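Long-range contacts in amidohydrolase (Pseudomonas aeruginosa, PDB 2I5G), which probably acts as a metal-dependent dipeptidase of the membrane dipeptidase (M19) family, whose members are built on a TIM barrel: residues G15-K20 with T35-T40; G103-F108 with V145-R150; G129-D134 with K187-N192; T224-A229 with L297-M302. The protein carries 2 engineered substitutions. All blocks are in the same frame, centred on the assembly; numbering follows the deposited sequence.

Contact 1: G15-K20 with T35-T40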
# COMPACT_ATOMS: atom_id res chain seq x y z
N GLY A 15 5.12 -18.74 -19.44
CA GLY A 15 5.27 -17.94 -18.24
C GLY A 15 4.09 -17.07 -17.83
O GLY A 15 4.00 -16.66 -16.67
N LEU A 16 3.18 -16.77 -18.76
CA LEU A 16 2.04 -15.95 -18.41
C LEU A 16 0.85 -16.01 -19.35
O LEU A 16 0.98 -15.80 -20.56
CB LEU A 16 2.44 -14.49 -18.27
CG LEU A 16 1.35 -13.76 -17.48
CD1 LEU A 16 1.75 -13.75 -16.01
CD2 LEU A 16 1.17 -12.34 -17.98
N ILE A 17 -0.32 -16.27 -18.77
CA ILE A 17 -1.56 -16.35 -19.52
C ILE A 17 -2.71 -15.81 -18.66
O ILE A 17 -2.88 -16.21 -17.52
CB ILE A 17 -1.85 -17.81 -19.94
CG1 ILE A 17 -0.88 -18.23 -21.04
CG2 ILE A 17 -3.28 -17.95 -20.43
CD1 ILE A 17 -1.10 -19.64 -21.57
N ILE A 18 -3.45 -14.85 -19.23
CA ILE A 18 -4.62 -14.24 -18.59
C ILE A 18 -5.74 -14.29 -19.62
O ILE A 18 -6.14 -13.27 -20.17
CB ILE A 18 -4.43 -12.74 -18.22
CG1 ILE A 18 -3.53 -12.05 -19.24
CG2 ILE A 18 -3.91 -12.62 -16.82
CD1 ILE A 18 -2.07 -12.44 -19.17
N ALA A 19 -6.21 -15.50 -19.89
CA ALA A 19 -7.28 -15.70 -20.86
C ALA A 19 -8.59 -15.92 -20.13
O ALA A 19 -8.60 -16.26 -18.95
CB ALA A 19 -6.96 -16.91 -21.72
N LYS A 20 -9.70 -15.71 -20.83
CA LYS A 20 -11.02 -15.93 -20.25
C LYS A 20 -11.08 -17.44 -20.09
O LYS A 20 -10.85 -18.18 -21.04
CB LYS A 20 -12.11 -15.47 -21.23
CG LYS A 20 -13.52 -15.54 -20.68
CD LYS A 20 -13.85 -14.33 -19.81
CE LYS A 20 -14.04 -13.08 -20.66
NZ LYS A 20 -14.37 -11.87 -19.84
N THR A 35 2.27 -27.87 -22.17
CA THR A 35 2.43 -28.79 -21.05
C THR A 35 1.96 -28.13 -19.76
O THR A 35 1.20 -28.72 -18.99
CB THR A 35 3.90 -29.22 -20.88
OG1 THR A 35 4.39 -29.74 -22.13
CG2 THR A 35 4.01 -30.29 -19.82
N ALA A 36 2.41 -26.90 -19.53
CA ALA A 36 2.01 -26.19 -18.32
C ALA A 36 2.02 -24.68 -18.55
O ALA A 36 2.65 -24.18 -19.48
CB ALA A 36 2.94 -26.56 -17.17
N ALA A 37 1.30 -23.96 -17.69
CA ALA A 37 1.24 -22.51 -17.81
C ALA A 37 0.95 -21.77 -16.50
O ALA A 37 0.17 -22.23 -15.67
CB ALA A 37 0.20 -22.14 -18.85
N ASN A 38 1.60 -20.61 -16.35
CA ASN A 38 1.40 -19.74 -15.19
C ASN A 38 0.12 -18.96 -15.46
O ASN A 38 0.12 -18.00 -16.23
CB ASN A 38 2.57 -18.75 -15.05
CG ASN A 38 2.29 -17.64 -14.02
OD1 ASN A 38 1.19 -17.53 -13.49
ND2 ASN A 38 3.31 -16.82 -13.75
N CYS A 39 -0.98 -19.37 -14.83
CA CYS A 39 -2.24 -18.67 -15.03
C CYS A 39 -2.54 -17.69 -13.92
O CYS A 39 -2.52 -18.03 -12.74
CB CYS A 39 -3.39 -19.68 -15.17
SG CYS A 39 -3.23 -20.70 -16.65
N THR A 40 -2.81 -16.45 -14.32
CA THR A 40 -3.12 -15.38 -13.39
C THR A 40 -4.53 -15.50 -12.82
O THR A 40 -5.50 -15.64 -13.55
CB THR A 40 -2.98 -14.03 -14.09
OG1 THR A 40 -1.66 -13.91 -14.63
CG2 THR A 40 -3.22 -12.90 -13.11

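Contact 2: G103-F108 with V145-R150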
# COMPACT_ATOMS: atom_id res chain seq x y z
N GLY A 103 1.28 -13.78 6.84
CA GLY A 103 0.78 -15.13 7.01
C GLY A 103 0.06 -15.64 5.78
O GLY A 103 -0.11 -16.86 5.63
N TYR A 104 -0.38 -14.74 4.91
CA TYR A 104 -1.09 -15.15 3.71
C TYR A 104 -0.17 -15.73 2.66
O TYR A 104 -0.63 -16.41 1.74
CB TYR A 104 -1.86 -13.97 3.09
CG TYR A 104 -3.04 -13.49 3.91
CD1 TYR A 104 -3.76 -12.35 3.53
CD2 TYR A 104 -3.42 -14.14 5.08
CE1 TYR A 104 -4.82 -11.89 4.30
CE2 TYR A 104 -4.48 -13.68 5.85
CZ TYR A 104 -5.18 -12.55 5.46
OH TYR A 104 -6.22 -12.09 6.23
N VAL A 105 1.13 -15.47 2.77
CA VAL A 105 2.05 -16.02 1.80
C VAL A 105 1.98 -17.55 1.89
O VAL A 105 1.91 -18.23 0.88
CB VAL A 105 3.51 -15.56 2.04
CG1 VAL A 105 4.45 -16.30 1.08
CG2 VAL A 105 3.62 -14.05 1.83
N GLU A 106 1.98 -18.07 3.10
CA GLU A 106 1.90 -19.51 3.29
C GLU A 106 0.51 -20.06 2.96
O GLU A 106 0.37 -21.20 2.50
CB GLU A 106 2.27 -19.86 4.73
CG GLU A 106 2.12 -21.32 5.10
CD GLU A 106 2.68 -21.62 6.47
OE1 GLU A 106 2.29 -20.92 7.44
OE2 GLU A 106 3.50 -22.55 6.59
N VAL A 107 -0.53 -19.25 3.20
CA VAL A 107 -1.91 -19.65 2.94
C VAL A 107 -2.14 -19.89 1.45
O VAL A 107 -2.72 -20.91 1.06
CB VAL A 107 -2.92 -18.56 3.40
CG1 VAL A 107 -4.33 -18.97 3.01
CG2 VAL A 107 -2.83 -18.36 4.90
N PHE A 108 -1.72 -18.94 0.63
CA PHE A 108 -1.92 -19.07 -0.81
C PHE A 108 -1.08 -20.19 -1.38
O PHE A 108 -1.51 -20.90 -2.30
CB PHE A 108 -1.60 -17.75 -1.51
CG PHE A 108 -2.70 -16.73 -1.40
CD1 PHE A 108 -3.98 -17.02 -1.89
CD2 PHE A 108 -2.47 -15.49 -0.81
CE1 PHE A 108 -5.01 -16.09 -1.78
CE2 PHE A 108 -3.50 -14.56 -0.70
CZ PHE A 108 -4.77 -14.86 -1.19
N VAL A 145 9.30 -10.76 0.87
CA VAL A 145 10.24 -11.50 0.03
C VAL A 145 10.78 -12.67 0.82
O VAL A 145 10.80 -13.80 0.34
CB VAL A 145 11.43 -10.62 -0.41
CG1 VAL A 145 12.46 -11.48 -1.14
CG2 VAL A 145 10.95 -9.50 -1.31
N ALA A 146 11.22 -12.39 2.05
CA ALA A 146 11.75 -13.41 2.94
C ALA A 146 10.80 -14.60 3.10
O ALA A 146 11.20 -15.74 2.83
CB ALA A 146 12.05 -12.80 4.30
N GLU A 147 9.56 -14.35 3.52
CA GLU A 147 8.59 -15.43 3.69
C GLU A 147 8.37 -16.20 2.39
O GLU A 147 8.22 -17.42 2.40
CB GLU A 147 7.25 -14.91 4.21
CG GLU A 147 6.21 -16.01 4.42
CD GLU A 147 6.53 -16.94 5.60
OE1 GLU A 147 7.73 -17.16 5.88
OE2 GLU A 147 5.59 -17.45 6.24
N MSE A 148 8.33 -15.49 1.26
CA MSE A 148 8.15 -16.13 -0.03
C MSE A 148 9.30 -17.10 -0.32
O MSE A 148 9.09 -18.16 -0.93
CB MSE A 148 8.05 -15.09 -1.15
CG MSE A 148 6.73 -14.32 -1.16
SE MSE A 148 6.61 -12.94 -2.53
CE MSE A 148 6.55 -14.09 -4.08
N ASN A 149 10.51 -16.75 0.11
CA ASN A 149 11.67 -17.61 -0.09
C ASN A 149 11.55 -18.84 0.78
O ASN A 149 11.92 -19.94 0.37
CB ASN A 149 12.97 -16.88 0.27
CG ASN A 149 13.32 -15.79 -0.71
OD1 ASN A 149 12.86 -15.78 -1.84
ND2 ASN A 149 14.17 -14.86 -0.28
N ARG A 150 11.02 -18.65 1.98
CA ARG A 150 10.86 -19.74 2.94
C ARG A 150 9.74 -20.70 2.55
O ARG A 150 9.89 -21.92 2.65
CB ARG A 150 10.58 -19.15 4.32
CG ARG A 150 10.68 -20.13 5.46
CD ARG A 150 10.28 -19.46 6.77
NE ARG A 150 8.84 -19.23 6.81
CZ ARG A 150 7.93 -20.19 6.96
NH1 ARG A 150 8.33 -21.45 7.08
NH2 ARG A 150 6.64 -19.90 6.97
O HOH W 1 2.93 -16.97 5.64

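Contact 3: G129-D134 with K187-N192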
# COMPACT_ATOMS: atom_id res chain seq x y z
N GLY A 129 5.09 -0.10 -8.76
CA GLY A 129 5.08 -0.54 -10.14
C GLY A 129 5.92 0.25 -11.13
O GLY A 129 6.63 1.18 -10.77
N CYS A 130 5.80 -0.11 -12.41
CA CYS A 130 6.58 0.53 -13.45
C CYS A 130 5.97 1.74 -14.15
O CYS A 130 6.57 2.28 -15.08
CB CYS A 130 6.98 -0.52 -14.50
SG CYS A 130 5.58 -1.29 -15.35
N TYR A 131 4.80 2.19 -13.73
CA TYR A 131 4.19 3.35 -14.38
C TYR A 131 4.16 4.59 -13.50
O TYR A 131 3.41 5.53 -13.78
CB TYR A 131 2.76 3.04 -14.82
CG TYR A 131 2.65 2.09 -15.98
CD1 TYR A 131 2.70 0.71 -15.78
CD2 TYR A 131 2.48 2.56 -17.28
CE1 TYR A 131 2.56 -0.18 -16.84
CE2 TYR A 131 2.34 1.68 -18.36
CZ TYR A 131 2.39 0.31 -18.13
OH TYR A 131 2.27 -0.58 -19.18
N GLU A 132 4.98 4.62 -12.46
CA GLU A 132 4.99 5.75 -11.54
C GLU A 132 6.34 5.86 -10.84
O GLU A 132 7.12 4.91 -10.84
CB GLU A 132 3.88 5.53 -10.51
CG GLU A 132 3.71 6.60 -9.46
CD GLU A 132 2.59 6.27 -8.48
OE1 GLU A 132 2.08 7.20 -7.83
OE2 GLU A 132 2.21 5.08 -8.35
N ARG A 133 6.61 7.03 -10.26
CA ARG A 133 7.85 7.26 -9.52
C ARG A 133 8.04 6.04 -8.61
O ARG A 133 7.16 5.72 -7.81
CB ARG A 133 7.70 8.54 -8.69
CG ARG A 133 8.94 8.95 -7.91
CD ARG A 133 8.54 9.69 -6.63
NE ARG A 133 7.70 10.86 -6.89
CZ ARG A 133 6.92 11.44 -5.98
NH1 ARG A 133 6.86 10.97 -4.75
NH2 ARG A 133 6.19 12.50 -6.31
N ASP A 134 9.18 5.37 -8.74
CA ASP A 134 9.46 4.16 -7.97
C ASP A 134 10.19 4.46 -6.66
O ASP A 134 11.33 4.91 -6.67
CB ASP A 134 10.27 3.20 -8.85
CG ASP A 134 10.54 1.86 -8.19
OD1 ASP A 134 10.83 0.89 -8.92
OD2 ASP A 134 10.49 1.77 -6.95
N LYS A 187 12.22 -1.29 -28.15
CA LYS A 187 11.06 -0.41 -27.96
C LYS A 187 11.20 0.23 -26.58
O LYS A 187 11.36 -0.47 -25.58
CB LYS A 187 9.77 -1.24 -28.02
CG LYS A 187 8.63 -0.62 -28.82
CD LYS A 187 8.09 0.65 -28.19
CE LYS A 187 6.96 1.22 -29.04
NZ LYS A 187 6.36 2.45 -28.44
N GLU A 188 11.13 1.56 -26.50
CA GLU A 188 11.29 2.24 -25.23
C GLU A 188 10.34 1.86 -24.10
O GLU A 188 10.78 1.48 -23.03
CB GLU A 188 11.25 3.76 -25.43
CG GLU A 188 12.59 4.31 -25.86
CD GLU A 188 13.73 3.72 -25.05
OE1 GLU A 188 13.70 3.84 -23.80
OE2 GLU A 188 14.66 3.14 -25.64
N HIS A 189 9.04 1.98 -24.36
CA HIS A 189 7.98 1.66 -23.39
C HIS A 189 8.34 1.40 -21.92
O HIS A 189 9.27 0.65 -21.60
CB HIS A 189 7.14 0.48 -23.90
CG HIS A 189 5.81 0.36 -23.23
ND1 HIS A 189 5.66 -0.04 -21.92
CD2 HIS A 189 4.56 0.65 -23.68
CE1 HIS A 189 4.38 0.01 -21.59
NE2 HIS A 189 3.69 0.43 -22.64
N PRO A 190 7.57 1.98 -20.99
CA PRO A 190 7.77 1.84 -19.54
C PRO A 190 7.85 0.40 -18.99
O PRO A 190 8.43 0.17 -17.93
CB PRO A 190 6.58 2.60 -18.96
CG PRO A 190 6.37 3.68 -19.96
CD PRO A 190 6.50 2.95 -21.27
N ARG A 191 7.27 -0.57 -19.70
CA ARG A 191 7.32 -1.93 -19.19
C ARG A 191 8.45 -2.79 -19.74
O ARG A 191 8.66 -3.91 -19.28
CB ARG A 191 5.97 -2.64 -19.39
CG ARG A 191 5.56 -3.38 -18.14
CD ARG A 191 4.18 -3.98 -18.19
NE ARG A 191 4.10 -5.18 -19.02
CZ ARG A 191 4.98 -6.18 -18.99
NH1 ARG A 191 6.02 -6.14 -18.17
NH2 ARG A 191 4.80 -7.24 -19.77
N ASN A 192 9.17 -2.28 -20.73
CA ASN A 192 10.30 -3.02 -21.29
C ASN A 192 11.52 -2.87 -20.39
O ASN A 192 11.62 -1.91 -19.63
CB ASN A 192 10.62 -2.53 -22.70
CG ASN A 192 9.63 -3.02 -23.72
OD1 ASN A 192 8.92 -3.98 -23.48
ND2 ASN A 192 9.59 -2.36 -24.87

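Contact 4: T224-A229 with L297-M302. Engineered in segment 297-302: Lys299 (natural residue Glu).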
# COMPACT_ATOMS: atom_id res chain seq x y z
N THR A 224 5.24 -9.90 -36.53
CA THR A 224 4.98 -11.25 -36.97
C THR A 224 5.67 -12.23 -36.03
O THR A 224 6.46 -11.83 -35.17
CB THR A 224 5.50 -11.49 -38.40
OG1 THR A 224 6.94 -11.50 -38.39
CG2 THR A 224 5.02 -10.39 -39.33
N ILE A 225 5.36 -13.51 -36.20
CA ILE A 225 5.94 -14.55 -35.37
C ILE A 225 7.46 -14.39 -35.33
O ILE A 225 8.09 -14.62 -34.30
CB ILE A 225 5.48 -15.95 -35.91
CG1 ILE A 225 5.21 -16.91 -34.74
CG2 ILE A 225 6.50 -16.52 -36.88
CD1 ILE A 225 6.41 -17.26 -33.94
N ASP A 226 8.04 -13.96 -36.45
CA ASP A 226 9.49 -13.75 -36.56
C ASP A 226 10.01 -12.59 -35.72
O ASP A 226 11.12 -12.65 -35.20
CB ASP A 226 9.88 -13.51 -38.02
CG ASP A 226 9.85 -14.77 -38.84
OD1 ASP A 226 10.77 -15.61 -38.67
OD2 ASP A 226 8.92 -14.94 -39.66
N ASP A 227 9.22 -11.53 -35.62
CA ASP A 227 9.62 -10.37 -34.83
C ASP A 227 9.72 -10.77 -33.36
O ASP A 227 10.43 -10.14 -32.58
CB ASP A 227 8.61 -9.24 -35.00
CG ASP A 227 8.65 -8.63 -36.39
OD1 ASP A 227 9.70 -8.03 -36.74
OD2 ASP A 227 7.65 -8.74 -37.12
N TYR A 228 8.99 -11.82 -33.00
CA TYR A 228 8.98 -12.32 -31.64
C TYR A 228 10.28 -13.10 -31.42
O TYR A 228 10.98 -12.90 -30.42
CB TYR A 228 7.76 -13.21 -31.44
CG TYR A 228 7.56 -13.77 -30.05
CD1 TYR A 228 7.91 -13.03 -28.92
CD2 TYR A 228 6.94 -15.01 -29.87
CE1 TYR A 228 7.65 -13.52 -27.63
CE2 TYR A 228 6.67 -15.50 -28.59
CZ TYR A 228 7.03 -14.75 -27.48
OH TYR A 228 6.72 -15.21 -26.22
N ALA A 229 10.62 -13.98 -32.35
CA ALA A 229 11.85 -14.75 -32.25
C ALA A 229 13.01 -13.77 -32.18
O ALA A 229 13.98 -13.98 -31.46
CB ALA A 229 12.01 -15.65 -33.46
N LEU A 297 11.72 -20.57 -34.33
CA LEU A 297 13.03 -20.51 -33.70
C LEU A 297 13.95 -21.56 -34.32
O LEU A 297 15.14 -21.33 -34.55
CB LEU A 297 12.89 -20.77 -32.20
CG LEU A 297 12.33 -19.61 -31.37
CD1 LEU A 297 11.87 -20.14 -30.02
CD2 LEU A 297 13.39 -18.55 -31.19
N LEU A 298 13.37 -22.72 -34.60
CA LEU A 298 14.09 -23.84 -35.18
C LEU A 298 14.62 -23.52 -36.59
O LEU A 298 15.81 -23.67 -36.87
CB LEU A 298 13.17 -25.06 -35.22
CG LEU A 298 13.77 -26.45 -35.32
CD1 LEU A 298 14.81 -26.66 -34.24
CD2 LEU A 298 12.64 -27.47 -35.18
N LYS A 299 13.73 -23.07 -37.46
CA LYS A 299 14.12 -22.75 -38.83
C LYS A 299 14.86 -21.42 -38.86
O LYS A 299 15.12 -20.86 -39.92
CB LYS A 299 12.88 -22.69 -39.73
CG LYS A 299 11.92 -21.54 -39.44
CD LYS A 299 12.16 -20.35 -40.37
CE LYS A 299 11.21 -19.19 -40.07
NZ LYS A 299 9.76 -19.53 -40.24
N ARG A 300 15.23 -20.93 -37.68
CA ARG A 300 15.92 -19.66 -37.58
C ARG A 300 17.39 -19.80 -37.20
O ARG A 300 18.08 -18.80 -37.03
CB ARG A 300 15.18 -18.78 -36.57
CG ARG A 300 15.04 -17.36 -37.03
CD ARG A 300 13.74 -16.76 -36.54
NE ARG A 300 13.55 -15.42 -37.08
CZ ARG A 300 14.31 -14.38 -36.76
NH1 ARG A 300 15.29 -14.53 -35.89
NH2 ARG A 300 14.08 -13.20 -37.31
N GLY A 301 17.87 -21.03 -37.08
CA GLY A 301 19.26 -21.26 -36.73
C GLY A 301 19.52 -21.85 -35.36
O GLY A 301 20.55 -22.50 -35.13
N MSE A 302 18.60 -21.63 -34.43
CA MSE A 302 18.74 -22.14 -33.08
C MSE A 302 18.70 -23.67 -33.10
O MSE A 302 17.77 -24.27 -33.64
CB MSE A 302 17.61 -21.59 -32.20
CG MSE A 302 17.81 -21.74 -30.70
SE MSE A 302 16.39 -20.89 -29.66
CE MSE A 302 16.87 -19.04 -29.98

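Contact 1: G15-K20 with T35-T40
Ile17 and Cys39 pair across two parallel strands, with CA atoms 5.1 Å apart. Two backbone hydrogen bonds flank the pair. Ile17 N gives to Asn38 O at 3.1 Å, a bond bent at the hydrogen (141°). Thr40 N gives to Ile17 O at 3.2 Å, a nearly straight one (169°). Ile17 thus uses both its N and its O on the same strand, as a bridge residue in a parallel sheet does. Two CA-H...O contacts accompany these bonds, from Leu16 CA to Asn38 O and from Cys39 CA to Ile17 O.

On the Ile17 and Cys39 face of the sheet, Ile17 CD1 meets Ala37 CB at 3.9 Å. Separately, Leu16 CD1 reaches the Thr40 hydroxyl, 3.7 Å from Thr40 OG1. Ile18 and Thr40 lie side by side, CG2 of the first against CB of the second. The Thr40 hydroxyl is also hydrogen-bonded to Gln93.

The contact closes the first beta-alpha-beta unit, strand 13-17, helix 23-31 and strand 36-40. Ile17 packs on Met29 of that helix. Leu16 touches Ser179 and His180 of strand 177-181, within the barrel.

Contact 2: G103-F108 with V145-R150
The Arg150 guanidinium has two carboxylates near its edge, Glu147 from its own helix and Glu106 from the facing one. Glu147 is gripped side-on in an intrahelical salt bridge, one oxygen to each nitrogen. Arg150 NH2 gives to Glu147 OE2 at 2.8 Å with the acceptor in the guanidinium plane. Arg150 NE gives to Glu147 OE1, a bond modelled doubtfully short. Both oxygens are met on the syn side, but tilted out of the carboxylate plane. Glu106 OE2 also lies near the guanidinium plane, 4.1 Å from Arg150 NH2. This is too far for a salt bridge, and the Glu106 carboxylate stands 86° from the guanidinium plane. Any attraction to Arg150 is probably weak, and Glu147, a like charge, is also near.

A water joins the helices. It accepts from Glu106 N at 2.9 Å and donates to Glu147 OE2 at 2.8 Å. Glu147 OE2 therefore receives from both Arg150 and the water.

Below these charges the packing is apolar. Glu147 CG rests on Val105 CB at 3.6 Å, and the two side chains run past one another, pointing opposite ways. Val105 CG1 meets Met148 CG (selenomethionine) at 3.8 Å.

The segment axes approach to 9.2 Å at a crossing angle of -31°. Helices 103-110 and 139-151 pack together on the outside of the barrel, and Met148 and Phe108 both touch strand 113-117.

Contact 3: G129-D134 with K187-N192
Two long loops that follow barrel strands meet here, and the second makes a type I beta turn from His189 to Asn192. Tyr131 and Cys130 of the first loop pack against this turn. No hydrogen bond joins the two segments.

The Tyr131 hydroxyl comes to the edge of the His189 ring, near its plane. Tyr131 OH lies 3.3 Å from His189 CE1. The two side chains meet at a slant. Cys130 SG, placed between the backbone N and the carbonyl carbon (chi1 62°), touches Arg191 CG at 3.5 Å. Pro190 CB packs near Cys130 O at 3.9 Å.

The turn holds its own histidine. Arg191 N donates to His189 ND1 at 2.8 Å, in the ring plane and nearly straight (168°). Pro190 CD covers one face of that ring, toward its rim. The bond to ND1 probably sets the rotation of the ring, and so helps present the CE1 edge to Tyr131. Phe216 meets the His189 ring.

Arg133 forms a salt bridge with Glu167 of the second subunit, which places the first loop at the dimer interface. The Arg191 guanidinium continues past the contact, and its NH2 is hydrogen-bonded to His180 O of strand 177-181. The 129-134 loop precedes helix 139-151, and the 187-192 loop precedes helix 195-203.

Contact 4: T224-A229 with L297-M302
The contact joins two helix ends: the capped start of helix 225-239 and the Schellman motif that closes helix 291-299. Asp226 and Arg300 meet between them. Arg300 NE donates to Asp226 OD1 at 3.2 Å with an angle of 156° at the hydrogen, and the pair is a salt bridge. The aspartate uses its anti lone pair, and OD1 lies in the guanidinium plane. The carboxylate and guanidinium planes are turned 40° apart. Asp226 O sits over one face of the guanidinium, toward its rim.

Ala229 CB, one turn along the helix, supports the arginine. It touches Arg300 CD at 3.7 Å and Leu297 CD2 at 3.9 Å. Lys299, an engineered residue, lies nearby, with NZ 4.3 Å from Asp226 OD1.

Each helix end has its own bonds. Thr224 and Asp227 form a capping box. Asp227 OD2 accepts from Thr224 N at 2.7 Å through its anti lone pair. It also accepts from Thr224 OG1 at 3.1 Å, from above the carboxylate plane. Thr224 OG1 in turn accepts a weak bond from Asp226 N. At the other end, Gly301 leaves the helix with a positive phi (112°).

Arg300 NH1 forms a second salt bridge, with Glu233 further along helix 225-239. The arginine therefore bridges two acidic side chains of one helix. Its positive charge is probably balanced by both, with Asp226 also drawn weakly toward Lys299.

From the N terminus, contact 1 comes first and closes the shortest loop, a beta-alpha-beta unit whose two strands lie side by side in the barrel. Contacts 2 and 3 follow and cross, since 129-134 lies between 103-108 and 145-150, while 187-192 comes after both. Contact 2 ties two outer helices together, and contact 3 joins two loops that follow barrel strands. Contact 4 comes last and spans the 67 residues between 224-229 and 297-302, joining helices 225-239 and 291-299. Contacts 2 and 4 lie on opposite sides of the chain's centre, their own centres about 38 Å apart. Contact 1 is the most central of the four.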